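Local coordinates for ZYRO0G01672p (Zygosaccharomyces rouxii, PDB 4U8T), which binds N6-methyladenosine RNA through its YTH domain and probably acts as a reader of methylated mRNA, at residues 122-127 with 139-144; 129-132 with 136-139. One frame throughout, in Å; residues are numbered along the deposited sequence.

Strand 111-123 of the mixed sheet runs out into residues 122-127. The chain then makes a small hairpin, with strands 131-132 and 138-139, before the loop 139-144. Interaction 2 pairs the two arms of this hairpin and leaves three residues, 133-135, between its segments. Interaction 1 brings 122-127 against 139-144 and closes a wider loop, 128-138, that holds all of the hairpin except P139, which both contacts share. The two contacts are therefore nested and do not cross. V140 N lies 2.9 Å from F130 O, a probable hydrogen bond between them. Together they tie the end of the strand, the hairpin and the loop that meets the RNA.

Interaction 1: residues 122-127 with 139-144; sequences VHNRSL and PVTNSR. With nucleotides of chain G.
N124 and T141 meet on the RNA-binding side of the YTH domain, a member of the PUA clan. The T141 methyl CG2 lies 3.4 Å from OD1 of N124, and the two side chains lie alongside each other, pointing opposite ways. The same methyl touches L127, with CG2 of T141 3.6 Å from CB of L127. It is placed there by a chi1 of 54°, which leaves CG2 beside the backbone N and anti to the carbonyl carbon. V140 adds its CG1 branch, 3.7 Å from L127 O. No hydrogen bond joins the two segments, so the contact is made by methyl groups against an amide and a leucine.

The other end of the N124 amide faces the RNA. ND2 gives a nearly straight hydrogen bond to OP1 of U7 of chain G (2.9 Å, 167°). The amide thus uses its nitrogen on a phosphate while its oxygen rests against a methyl. Farther along the loop, R144 reaches C5 of chain G. C4 of the cytosine lies over one face of the guanidinium, 3.6 Å off its plane and nearer the margin than the middle. The phosphorus of C5 sits in the plane at the guanidinium edge, with NH1 of R144 nearest to OP1.

Behind this first shell, L127 packs on I157 and L160 of helix 151-161 and on F83. V140 packs on V30 of strand 27-33. Backbone bonds shape both segments. N142 N bonds to P139 O, and L127 N bonds to N124 O at 2.9 Å, closing the short 3-10 segment.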
loop_
_atom_site.group_PDB
_atom_site.type_symbol
_atom_site.label_atom_id
_atom_site.label_comp_id
_atom_site.label_asym_id
_atom_site.label_seq_id
_atom_site.Cartn_x
_atom_site.Cartn_y
_atom_site.Cartn_z
ATOM N N VAL A 122 2.360 -5.918 10.706
ATOM C CA VAL A 122 3.410 -6.881 10.466
ATOM C C VAL A 122 4.708 -6.201 10.771
ATOM O O VAL A 122 4.981 -5.178 10.210
ATOM C CB VAL A 122 3.446 -7.387 9.021
ATOM C CG1 VAL A 122 4.673 -8.234 8.787
ATOM C CG2 VAL A 122 2.230 -8.151 8.710
ATOM N N HIS A 123 5.506 -6.758 11.667
ATOM C CA HIS A 123 6.692 -6.069 12.134
ATOM C C HIS A 123 7.810 -6.126 11.134
ATOM O O HIS A 123 7.948 -7.113 10.437
ATOM C CB HIS A 123 7.162 -6.657 13.451
ATOM C CG HIS A 123 6.229 -6.399 14.582
ATOM N ND1 HIS A 123 5.416 -7.378 15.112
ATOM C CD2 HIS A 123 5.930 -5.261 15.247
ATOM C CE1 HIS A 123 4.680 -6.859 16.076
ATOM N NE2 HIS A 123 4.969 -5.574 16.173
ATOM N N ASN A 124 8.618 -5.071 11.077
ATOM C CA ASN A 124 9.761 -5.042 10.182
ATOM C C ASN A 124 10.715 -6.217 10.329
ATOM O O ASN A 124 11.266 -6.672 9.345
ATOM C CB ASN A 124 10.532 -3.754 10.347
ATOM C CG ASN A 124 9.898 -2.613 9.610
ATOM O OD1 ASN A 124 8.954 -2.801 8.855
ATOM N ND2 ASN A 124 10.436 -1.423 9.796
ATOM N N ARG A 125 10.957 -6.624 11.572
ATOM C CA ARG A 125 11.637 -7.864 11.943
ATOM C C ARG A 125 11.279 -9.038 11.044
ATOM O O ARG A 125 12.137 -9.804 10.643
ATOM C CB ARG A 125 11.310 -8.188 13.395
ATOM C CG ARG A 125 12.191 -9.239 14.039
ATOM C CD ARG A 125 11.729 -9.603 15.459
ATOM N NE ARG A 125 10.321 -9.999 15.566
ATOM C CZ ARG A 125 9.374 -9.287 16.181
ATOM N NH1 ARG A 125 8.128 -9.744 16.228
ATOM N NH2 ARG A 125 9.669 -8.127 16.757
ATOM N N SER A 126 10.003 -9.163 10.721
ATOM C CA SER A 126 9.507 -10.290 9.974
ATOM C C SER A 126 9.645 -10.102 8.474
ATOM O O SER A 126 9.319 -10.988 7.708
ATOM C CB SER A 126 8.043 -10.526 10.304
ATOM O OG SER A 126 7.854 -10.600 11.684
ATOM N N LEU A 127 10.116 -8.947 8.050
ATOM C CA LEU A 127 10.163 -8.652 6.637
ATOM C C LEU A 127 11.559 -8.319 6.149
ATOM O O LEU A 127 11.777 -8.160 4.958
ATOM C CB LEU A 127 9.221 -7.492 6.329
ATOM C CG LEU A 127 7.733 -7.706 6.537
ATOM C CD1 LEU A 127 7.051 -6.393 6.552
ATOM C CD2 LEU A 127 7.180 -8.544 5.444
ATOM N N PRO A 139 16.560 -4.117 2.122
ATOM C CA PRO A 139 15.362 -4.783 2.589
ATOM C C PRO A 139 14.103 -4.004 2.253
ATOM O O PRO A 139 14.146 -2.801 2.280
ATOM C CB PRO A 139 15.571 -4.830 4.098
ATOM C CG PRO A 139 16.927 -4.501 4.307
ATOM C CD PRO A 139 17.416 -3.713 3.242
ATOM N N VAL A 140 12.991 -4.683 2.010
ATOM C CA VAL A 140 11.743 -4.009 1.715
ATOM C C VAL A 140 11.349 -3.037 2.840
ATOM O O VAL A 140 10.646 -2.060 2.616
ATOM C CB VAL A 140 10.625 -5.015 1.457
ATOM C CG1 VAL A 140 10.229 -5.682 2.716
ATOM C CG2 VAL A 140 9.442 -4.317 0.796
ATOM N N THR A 141 11.834 -3.298 4.043
ATOM C CA THR A 141 11.511 -2.484 5.189
ATOM C C THR A 141 12.249 -1.178 5.124
ATOM O O THR A 141 12.054 -0.331 5.964
ATOM C CB THR A 141 11.868 -3.177 6.503
ATOM O OG1 THR A 141 13.230 -3.578 6.459
ATOM C CG2 THR A 141 11.049 -4.389 6.687
ATOM N N ASN A 142 13.115 -1.022 4.135
ATOM C CA ASN A 142 13.824 0.229 3.972
ATOM C C ASN A 142 13.563 0.817 2.594
ATOM O O ASN A 142 14.461 1.058 1.827
ATOM C CB ASN A 142 15.313 0.041 4.208
ATOM C CG ASN A 142 16.057 1.349 4.220
ATOM O OD1 ASN A 142 15.465 2.409 4.392
ATOM N ND2 ASN A 142 17.359 1.285 4.065
ATOM N N SER A 143 12.299 1.018 2.289
ATOM C CA SER A 143 11.875 1.531 1.014
ATOM C C SER A 143 11.260 2.891 1.137
ATOM O O SER A 143 10.604 3.203 2.118
ATOM C CB SER A 143 10.858 0.602 0.397
ATOM O OG SER A 143 11.234 -0.714 0.652
ATOM N N ARG A 144 11.408 3.668 0.086
ATOM C CA ARG A 144 10.744 4.936 0.017
ATOM C C ARG A 144 9.344 4.697 -0.485
ATOM O O ARG A 144 9.021 3.618 -0.963
ATOM C CB ARG A 144 11.492 5.898 -0.906
ATOM C CG ARG A 144 12.701 6.570 -0.297
ATOM C CD ARG A 144 13.286 7.552 -1.261
ATOM N NE ARG A 144 14.200 8.561 -0.703
ATOM C CZ ARG A 144 14.002 9.343 0.359
ATOM N NH1 ARG A 144 12.889 9.303 1.082
ATOM N NH2 ARG A 144 14.956 10.194 0.704
ATOM P P C G 5 9.405 8.496 2.234
ATOM O OP1 C G 5 10.649 9.247 2.417
ATOM O OP2 C G 5 8.926 8.205 0.898
ATOM O "O5'" C G 5 9.513 7.134 3.019
ATOM C "C5'" C G 5 10.218 7.031 4.239
ATOM C "C4'" C G 5 11.189 5.897 4.176
ATOM O "O4'" C G 5 12.209 6.198 3.227
ATOM C "C3'" C G 5 11.943 5.525 5.433
ATOM O "O3'" C G 5 11.156 4.647 6.210
ATOM C "C2'" C G 5 13.213 4.856 4.904
ATOM O "O2'" C G 5 13.054 3.453 4.830
ATOM C "C1'" C G 5 13.321 5.402 3.476
ATOM N N1 C G 5 14.531 6.164 3.156
ATOM C C2 C G 5 15.126 5.739 1.975
ATOM O O2 C G 5 14.614 4.796 1.362
ATOM N N3 C G 5 16.223 6.352 1.511
ATOM C C4 C G 5 16.709 7.358 2.194
ATOM N N4 C G 5 17.799 7.907 1.691
ATOM C C5 C G 5 16.115 7.814 3.408
ATOM C C6 C G 5 15.019 7.201 3.871
ATOM P P A G 6 11.219 4.619 7.795
ATOM O OP1 A G 6 9.972 4.059 8.256
ATOM O OP2 A G 6 11.658 5.910 8.318
ATOM O "O5'" A G 6 12.362 3.573 8.112
ATOM C "C5'" A G 6 12.240 2.219 7.749
ATOM C "C4'" A G 6 13.538 1.481 7.927
ATOM O "O4'" A G 6 14.593 2.121 7.187
ATOM C "C3'" A G 6 14.082 1.373 9.335
ATOM O "O3'" A G 6 13.481 0.302 10.007
ATOM C "C2'" A G 6 15.547 1.123 9.104
ATOM O "O2'" A G 6 15.717 -0.234 8.753
ATOM C "C1'" A G 6 15.808 1.970 7.867
ATOM N N9 A G 6 16.284 3.313 8.197
ATOM C C8 A G 6 15.572 4.455 8.037
ATOM N N7 A G 6 16.223 5.528 8.378
ATOM C C5 A G 6 17.456 5.052 8.779
ATOM C C6 A G 6 18.598 5.705 9.251
ATOM N N6 A G 6 18.656 7.024 9.418
ATOM N N1 A G 6 19.662 4.948 9.577
ATOM C C2 A G 6 19.574 3.623 9.407
ATOM N N3 A G 6 18.556 2.893 8.964
ATOM C C4 A G 6 17.516 3.681 8.655
ATOM P P U G 7 13.110 0.425 11.537
ATOM O OP1 U G 7 12.436 -0.847 11.835
ATOM O OP2 U G 7 12.446 1.701 11.807
ATOM O "O5'" U G 7 14.520 0.464 12.248
ATOM C "C5'" U G 7 15.272 -0.727 12.446
ATOM C "C4'" U G 7 16.530 -0.427 13.212
ATOM O "O4'" U G 7 17.193 0.710 12.608
ATOM C "C3'" U G 7 16.285 -0.078 14.681
ATOM O "O3'" U G 7 17.174 -0.829 15.506
ATOM C "C2'" U G 7 16.614 1.413 14.775
ATOM O "O2'" U G 7 17.177 1.825 15.999
ATOM C "C1'" U G 7 17.564 1.634 13.602
ATOM N N1 U G 7 17.481 2.982 13.041
ATOM C C2 U G 7 18.640 3.709 12.946
ATOM O O2 U G 7 19.716 3.266 13.304
ATOM N N3 U G 7 18.478 4.967 12.427
ATOM C C4 U G 7 17.297 5.548 12.015
ATOM O O4 U G 7 17.303 6.690 11.564
ATOM C C5 U G 7 16.146 4.720 12.146
ATOM C C6 U G 7 16.275 3.493 12.645
#

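Interaction 2: residues 129-132 with 136-139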
loop_
_atom_site.group_PDB
_atom_site.type_symbol
_atom_site.label_atom_id
_atom_site.label_comp_id
_atom_site.label_asym_id
_atom_site.label_seq_id
_atom_site.Cartn_x
_atom_site.Cartn_y
_atom_site.Cartn_z
ATOM N N GLN A 129 14.103 -9.862 5.804
ATOM C CA GLN A 129 14.693 -10.908 4.973
ATOM C C GLN A 129 14.486 -10.658 3.476
ATOM O O GLN A 129 15.237 -11.150 2.659
ATOM C CB GLN A 129 14.109 -12.279 5.333
ATOM C CG GLN A 129 12.585 -12.331 5.332
ATOM C CD GLN A 129 12.026 -13.746 5.445
ATOM O OE1 GLN A 129 12.600 -14.693 4.919
ATOM N NE2 GLN A 129 10.901 -13.888 6.131
ATOM N N PHE A 130 13.431 -9.945 3.116
ATOM C CA PHE A 130 13.115 -9.732 1.713
ATOM C C PHE A 130 13.898 -8.564 1.130
ATOM O O PHE A 130 13.561 -7.420 1.325
ATOM C CB PHE A 130 11.626 -9.512 1.553
ATOM C CG PHE A 130 10.800 -10.687 1.965
ATOM C CD1 PHE A 130 10.832 -11.857 1.241
ATOM C CD2 PHE A 130 9.990 -10.627 3.081
ATOM C CE1 PHE A 130 10.069 -12.930 1.609
ATOM C CE2 PHE A 130 9.229 -11.704 3.447
ATOM C CZ PHE A 130 9.273 -12.855 2.705
ATOM N N LEU A 131 14.945 -8.887 0.394
ATOM C CA LEU A 131 15.847 -7.919 -0.175
ATOM C C LEU A 131 15.350 -7.557 -1.553
ATOM O O LEU A 131 14.936 -8.417 -2.298
ATOM C CB LEU A 131 17.253 -8.491 -0.221
ATOM C CG LEU A 131 17.832 -8.992 1.110
ATOM C CD1 LEU A 131 19.236 -9.527 0.918
ATOM C CD2 LEU A 131 17.842 -7.904 2.188
ATOM N N ILE A 132 15.381 -6.281 -1.897
ATOM C CA ILE A 132 14.825 -5.839 -3.156
ATOM C C ILE A 132 15.963 -5.666 -4.177
ATOM O O ILE A 132 16.811 -4.818 -4.015
ATOM C CB ILE A 132 14.028 -4.521 -2.960
ATOM C CG1 ILE A 132 12.832 -4.715 -2.011
ATOM C CG2 ILE A 132 13.643 -3.883 -4.278
ATOM C CD1 ILE A 132 11.954 -5.899 -2.293
ATOM N N ASP A 136 19.260 -1.977 -4.787
ATOM C CA ASP A 136 20.605 -2.189 -4.263
ATOM C C ASP A 136 20.622 -3.216 -3.145
ATOM O O ASP A 136 21.406 -3.120 -2.198
ATOM C CB ASP A 136 21.203 -0.888 -3.755
ATOM C CG ASP A 136 22.694 -0.923 -3.774
ATOM O OD1 ASP A 136 23.202 -1.584 -4.681
ATOM O OD2 ASP A 136 23.355 -0.352 -2.881
HETATM N N MSE A 137 19.720 -4.178 -3.256
HETATM C CA MSE A 137 19.591 -5.269 -2.300
HETATM C C MSE A 137 19.125 -4.807 -0.934
HETATM O O MSE A 137 19.290 -5.511 0.030
HETATM C CB MSE A 137 20.913 -6.024 -2.164
HETATM C CG MSE A 137 21.449 -6.621 -3.441
HETATM SE SE MSE A 137 20.224 -7.757 -4.378
HETATM C CE MSE A 137 19.791 -9.019 -3.000
ATOM N N LYS A 138 18.551 -3.625 -0.834
ATOM C CA LYS A 138 18.063 -3.167 0.449
ATOM C C LYS A 138 16.792 -3.927 0.822
ATOM O O LYS A 138 16.037 -4.329 -0.039
ATOM C CB LYS A 138 17.792 -1.667 0.434
ATOM C CG LYS A 138 18.986 -0.822 0.118
ATOM C CD LYS A 138 18.866 0.512 0.758
ATOM C CE LYS A 138 19.259 1.613 -0.183
ATOM N NZ LYS A 138 19.239 2.926 0.529
ATOM N N PRO A 139 16.560 -4.117 2.122
ATOM C CA PRO A 139 15.362 -4.783 2.589
ATOM C C PRO A 139 14.103 -4.004 2.253
ATOM O O PRO A 139 14.146 -2.801 2.280
ATOM C CB PRO A 139 15.571 -4.830 4.098
ATOM C CG PRO A 139 16.927 -4.501 4.307
ATOM C CD PRO A 139 17.416 -3.713 3.242
#
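A small two-stranded antiparallel beta hairpin on the surface of the YTH domain brings L131 and I132 against residues 137-139. I132 N donates to K138 O over 2.8 Å, with an N-H...O angle of 163°. The return bond, M137 N to I132 O, is weak, at 3.1 Å. L131 and P139 form a non-hydrogen-bonded pair. Beside it, the CA-H of P139 points to F130 O at a CA...O distance of 3.4 Å.

On one face of the hairpin L131 meets M137 and P139. CD2 of L131 lies 3.5 Å from M137 O and 4.1 Å from CG of the P139 ring. M137 is a selenomethionine. Two successive kinks in its chain (chi2 -54°, chi3 -55°) swing it across L131, which puts the methyl CE 3.8 Å from CB of L131. This patch is at the surface.

I132 points to the other face of the hairpin and is buried against V140, Q147 and P150. F130 turns its ring away from the partner strand to I153, S156 and I157 of helix 151-161, so F130, just before the first strand, packs the start of the hairpin on that helix. D136 and M137 both have positive phi, the left-handed backbone shape by which the five-residue connection 133-137 turns back to complete the antiparallel beta hairpin.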